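Local coordinates for protein endo-N-acetyl-beta-D-glucosaminidase (Hypocrea jecorina, PDB 4AC1) that hydrolyses N-linked glycans as a family 18 endo-beta-N-acetylglucosaminidase and is responsible for deglycosylating the cellulases of its fungus, at residues A[123-128]-A[153-158]; A[215-220]-A[251-256]. All coordinates share one frame; numbering follows the deposited sequence.

Interaction 1. Residues A[123-128]-A[153-158]; sequences DLDVEQ and TLAPVA. With ZN (zinc ion), chain G.
The carboxylate of Asp123 reaches across to the hydroxyl of its strand neighbour Thr153, the two side chains crossing at about a right angle. Thr153 OG1 donates to Asp123 OD1 over 2.7 Å, meeting it on the anti side and 31° out of the carboxylate plane. A threonine suits the spot because its hydroxyl, placed between backbone N and carbonyl carbon (chi1 63°), lies beside the acid. Asp123 OD2 is taken by the hydroxyl of Tyr8, so both oxygens of this buried group have a hydrogen-bond partner. An alanine in place of this aspartate would probably leave the hydroxyls of Thr153 and Tyr8 without this partner in the barrel interior.

The parallel backbones are joined by Leu124 N and Thr153 O at 2.8 Å, while Leu124 and Leu154 pack on the other face, CB to CG 4.2 Å. The strands then part: Ala155 N makes only a weak bond, 3.5 Å, to Leu124 O. Water 1 fills in, giving a hydrogen to Leu124 O and accepting from Val126 N and Ala155 N, and water 2 joins Val126 O to Ala155 O.

Where the pairing ends, the methyl of Ala155 lies over one face of the Asp125 carboxylate, Ala155 CB to Asp125 OD1 3.5 Å; alanine, with a methyl for its whole side chain, suits so close an approach. Beyond, Glu127 stretches out, chi2 -176°, to bind zinc through OE2. Gln189 and four waters complete the six-ligand shell, and water 3 also donates to Glu127 OE1.

Acids at alternate positions, Asp123, Asp125 and Glu127, at the end of a barrel strand match the DxDxE signature of glycoside hydrolase family 18; the contact joins the two strands of the beta-alpha-beta unit 121-125, 132-146 and 151-154.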
# COMPACT_ATOMS: atom_id res chain seq x y z
N ASP A 123 -3.81 0.03 4.84
CA ASP A 123 -3.77 0.86 3.64
C ASP A 123 -5.18 0.87 3.06
O ASP A 123 -5.78 -0.19 2.85
CB ASP A 123 -2.77 0.28 2.64
CG ASP A 123 -2.55 1.14 1.41
OD1 ASP A 123 -2.35 2.38 1.51
OD2 ASP A 123 -2.53 0.57 0.30
N LEU A 124 -5.70 2.07 2.85
CA LEU A 124 -7.02 2.26 2.23
C LEU A 124 -6.79 2.63 0.77
O LEU A 124 -6.51 3.79 0.45
CB LEU A 124 -7.83 3.35 2.94
CG LEU A 124 -8.14 3.26 4.44
CD1 LEU A 124 -8.64 1.89 4.86
CD2 LEU A 124 -6.95 3.64 5.27
N ASP A 125 -6.87 1.62 -0.09
CA ASP A 125 -6.59 1.77 -1.52
C ASP A 125 -7.91 1.93 -2.25
O ASP A 125 -8.55 0.96 -2.65
CB ASP A 125 -5.81 0.55 -2.02
CG ASP A 125 -5.33 0.68 -3.45
OD1 ASP A 125 -5.62 1.66 -4.16
OD2 ASP A 125 -4.65 -0.29 -3.88
N VAL A 126 -8.34 3.17 -2.37
CA VAL A 126 -9.70 3.48 -2.81
C VAL A 126 -9.70 3.71 -4.32
O VAL A 126 -9.20 4.72 -4.81
CB VAL A 126 -10.25 4.71 -2.05
CG1 VAL A 126 -11.68 5.00 -2.49
CG2 VAL A 126 -10.18 4.48 -0.53
N GLU A 127 -10.21 2.73 -5.04
CA GLU A 127 -10.19 2.77 -6.50
C GLU A 127 -11.59 2.95 -7.11
O GLU A 127 -11.75 2.87 -8.33
CB GLU A 127 -9.46 1.55 -7.09
CG GLU A 127 -7.98 1.46 -6.75
CD GLU A 127 -7.29 0.28 -7.42
OE1 GLU A 127 -7.81 -0.23 -8.44
OE2 GLU A 127 -6.22 -0.13 -6.95
N GLN A 128 -12.59 3.20 -6.27
CA GLN A 128 -13.93 3.60 -6.74
C GLN A 128 -14.34 4.80 -5.90
O GLN A 128 -13.75 5.01 -4.83
CB GLN A 128 -14.97 2.47 -6.61
CG GLN A 128 -14.60 1.19 -7.34
CD GLN A 128 -13.64 0.32 -6.54
OE1 GLN A 128 -13.72 0.24 -5.31
NE2 GLN A 128 -12.73 -0.34 -7.24
N THR A 153 -2.49 4.38 5.89
CA THR A 153 -2.01 4.92 4.62
C THR A 153 -3.13 4.89 3.58
O THR A 153 -4.17 4.25 3.79
CB THR A 153 -0.76 4.15 4.12
OG1 THR A 153 -1.11 2.78 3.86
CG2 THR A 153 0.33 4.15 5.16
N LEU A 154 -2.93 5.62 2.49
CA LEU A 154 -3.81 5.53 1.33
C LEU A 154 -2.95 5.32 0.11
O LEU A 154 -1.74 5.52 0.17
CB LEU A 154 -4.71 6.76 1.20
CG LEU A 154 -5.72 6.94 2.33
CD1 LEU A 154 -5.17 7.83 3.45
CD2 LEU A 154 -7.04 7.44 1.78
N ALA A 155 -3.58 4.96 -1.01
CA ALA A 155 -2.88 4.72 -2.26
C ALA A 155 -3.48 5.57 -3.40
O ALA A 155 -4.02 5.03 -4.37
CB ALA A 155 -2.92 3.22 -2.60
N PRO A 156 -3.39 6.91 -3.30
CA PRO A 156 -3.84 7.74 -4.42
C PRO A 156 -3.02 7.45 -5.67
O PRO A 156 -1.84 7.15 -5.59
CB PRO A 156 -3.51 9.15 -3.94
CG PRO A 156 -2.38 8.97 -2.97
CD PRO A 156 -2.64 7.68 -2.29
N VAL A 157 -3.66 7.55 -6.84
CA VAL A 157 -2.88 7.61 -8.06
C VAL A 157 -2.19 8.97 -8.08
O VAL A 157 -2.68 9.94 -7.50
CB VAL A 157 -3.74 7.34 -9.32
CG1 VAL A 157 -4.45 6.00 -9.20
CG2 VAL A 157 -4.72 8.47 -9.58
N ALA A 158 -1.03 9.05 -8.72
CA ALA A 158 -0.20 10.25 -8.59
C ALA A 158 -0.94 11.55 -8.94
O ALA A 158 -0.86 12.51 -8.19
CB ALA A 158 1.07 10.11 -9.43
ZN ZN G . -4.67 -1.20 -7.76
O HOH W 1 -6.44 5.31 -1.83
O HOH W 2 -6.51 5.41 -5.57
O HOH W 3 -5.83 -2.11 -8.94
O HOH W 4 -3.96 0.46 -9.09
O HOH W 5 -4.92 -2.82 -6.38
O HOH W 6 -3.07 -2.38 -8.64

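Interaction 2. Residues A[215-220]-A[251-256]; sequences KVVAGQ and GVMGWE
Met253 curls over Gly219: its SD lies 3.5 Å from Gly219 CA and its terminal CE 3.7 Å from the same atom. CG is wedged between backbone N and carbonyl carbon (chi1 68°) and the chain bends again at chi2, which folds the thioether back over the neighbouring strand. A CB on residue 219 would run into that methyl, so glycine suits the place. Alongside, Val217 CG1 packs on Met253 CB at 3.8 Å. On the reverse face Ala218 and Val252 approach loosely, and the bent chain of Gln220 turns its amide back so that NE2 donates to Gly219 O of its own strand at 3.0 Å.

The paired backbones set these neighbours side by side. Four hydrogen bonds alternate between the parallel strands: Ala218 N to Gly251 O (2.8 Å), Met253 N to Ala218 O, Gln220 N to Met253 O, and Trp255 N to Gln220 O (2.9 Å), the last nearly straight at 167°. Gly251 begins its strand with a positive phi of 131°, a conformation where a side chain would collide with the preceding carbonyl.

Further out, Ile6 of strand 4-9 touches both Val217 and Met253 inside the barrel, whereas helix 270-279 covers Val252. Trp255 meets the ring of Tyr8, and a cis peptide follows it, as seen in family 18 relatives.

The chemistry differs between the faces: Met253 fits closely on Gly219 and Val217 by shape rather than charge, while the Ala218 and Val252 face is looser and carries the Gln220 amide. Backbone bonds fix the register, and Trp255 brings an aromatic ring toward the acid-lined end of the barrel, probably the active-site pocket.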
# COMPACT_ATOMS: atom_id res chain seq x y z
N LYS A 215 5.97 11.99 3.23
CA LYS A 215 4.69 11.27 3.11
C LYS A 215 4.37 10.79 1.70
O LYS A 215 3.32 10.20 1.49
CB LYS A 215 3.55 12.12 3.63
CG LYS A 215 3.70 12.55 5.06
CD LYS A 215 2.52 13.40 5.44
CE LYS A 215 1.42 12.49 5.88
NZ LYS A 215 0.23 13.20 6.40
N VAL A 216 5.26 11.04 0.74
CA VAL A 216 5.01 10.60 -0.64
C VAL A 216 5.96 9.45 -0.98
O VAL A 216 7.15 9.65 -1.23
CB VAL A 216 5.14 11.76 -1.65
CG1 VAL A 216 4.78 11.27 -3.04
CG2 VAL A 216 4.23 12.91 -1.25
N VAL A 217 5.42 8.24 -0.94
CA VAL A 217 6.12 7.03 -1.36
C VAL A 217 5.88 6.86 -2.86
O VAL A 217 4.75 6.93 -3.35
CB VAL A 217 5.59 5.80 -0.58
CG1 VAL A 217 5.99 4.50 -1.24
CG2 VAL A 217 6.13 5.84 0.84
N ALA A 218 6.99 6.68 -3.58
CA ALA A 218 6.96 6.47 -5.03
C ALA A 218 6.57 5.05 -5.40
O ALA A 218 7.38 4.13 -5.32
CB ALA A 218 8.29 6.83 -5.63
N GLY A 219 5.31 4.88 -5.79
CA GLY A 219 4.81 3.59 -6.19
C GLY A 219 5.24 3.19 -7.58
O GLY A 219 5.22 4.02 -8.51
N GLN A 220 5.58 1.92 -7.72
CA GLN A 220 6.10 1.34 -8.96
C GLN A 220 5.51 -0.02 -9.25
O GLN A 220 5.37 -0.87 -8.36
CB GLN A 220 7.62 1.17 -8.84
CG GLN A 220 8.38 2.49 -8.80
CD GLN A 220 8.45 3.12 -10.17
OE1 GLN A 220 9.33 2.79 -10.96
NE2 GLN A 220 7.52 4.03 -10.45
N GLY A 251 9.93 7.01 0.18
CA GLY A 251 10.46 5.71 -0.17
C GLY A 251 9.84 5.21 -1.45
O GLY A 251 9.43 6.01 -2.29
N VAL A 252 9.81 3.89 -1.60
CA VAL A 252 9.28 3.23 -2.79
C VAL A 252 8.38 2.07 -2.38
O VAL A 252 8.67 1.38 -1.41
CB VAL A 252 10.45 2.67 -3.69
CG1 VAL A 252 9.91 1.78 -4.83
CG2 VAL A 252 11.26 3.81 -4.25
N MET A 253 7.27 1.90 -3.11
CA MET A 253 6.47 0.70 -2.97
C MET A 253 6.41 -0.02 -4.30
O MET A 253 6.55 0.59 -5.36
CB MET A 253 5.07 0.97 -2.37
CG MET A 253 4.08 1.78 -3.22
SD MET A 253 3.33 0.86 -4.60
CE MET A 253 1.85 1.84 -4.78
N GLY A 254 6.24 -1.34 -4.23
CA GLY A 254 6.15 -2.18 -5.42
C GLY A 254 4.86 -2.97 -5.48
O GLY A 254 4.53 -3.71 -4.53
N TRP A 255 4.15 -2.84 -6.60
CA TRP A 255 2.99 -3.68 -6.93
C TRP A 255 3.41 -4.67 -8.03
O TRP A 255 3.66 -4.24 -9.16
CB TRP A 255 1.81 -2.83 -7.43
CG TRP A 255 0.65 -3.72 -7.67
CD1 TRP A 255 0.37 -4.43 -8.80
CD2 TRP A 255 -0.35 -4.09 -6.70
NE1 TRP A 255 -0.75 -5.20 -8.61
CE2 TRP A 255 -1.21 -5.02 -7.33
CE3 TRP A 255 -0.60 -3.72 -5.37
CZ2 TRP A 255 -2.32 -5.58 -6.67
CZ3 TRP A 255 -1.70 -4.28 -4.71
CH2 TRP A 255 -2.55 -5.19 -5.37
N GLU A 256 3.51 -5.97 -7.76
CA GLU A 256 3.42 -6.60 -6.43
C GLU A 256 4.50 -7.69 -6.37
O GLU A 256 5.27 -7.89 -7.33
CB GLU A 256 2.02 -7.20 -6.20
CG GLU A 256 1.61 -8.18 -7.30
CD GLU A 256 0.79 -9.36 -6.79
OE1 GLU A 256 0.90 -9.74 -5.60
OE2 GLU A 256 0.02 -9.91 -7.61

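Both contacts are buried, though Glu127 and Trp255 are partly exposed, and belong to the same curled sheet, each pairing two parallel strands of a beta-alpha-beta unit, with centres 12 Å apart. Interaction 1 spans the C-terminal ends of its strands, where the pairing gives way to waters, carboxylates and a zinc ion; interaction 2 keeps direct backbone bonds from Ala218 through Trp255 and relies on packing of Met253 over Gly219. They come near each other at what is probably the active-site end of the barrel: the side chain of Trp255 comes within about 5 Å of that of Asp125, and Tyr8 of strand 4-9 touches both contacts.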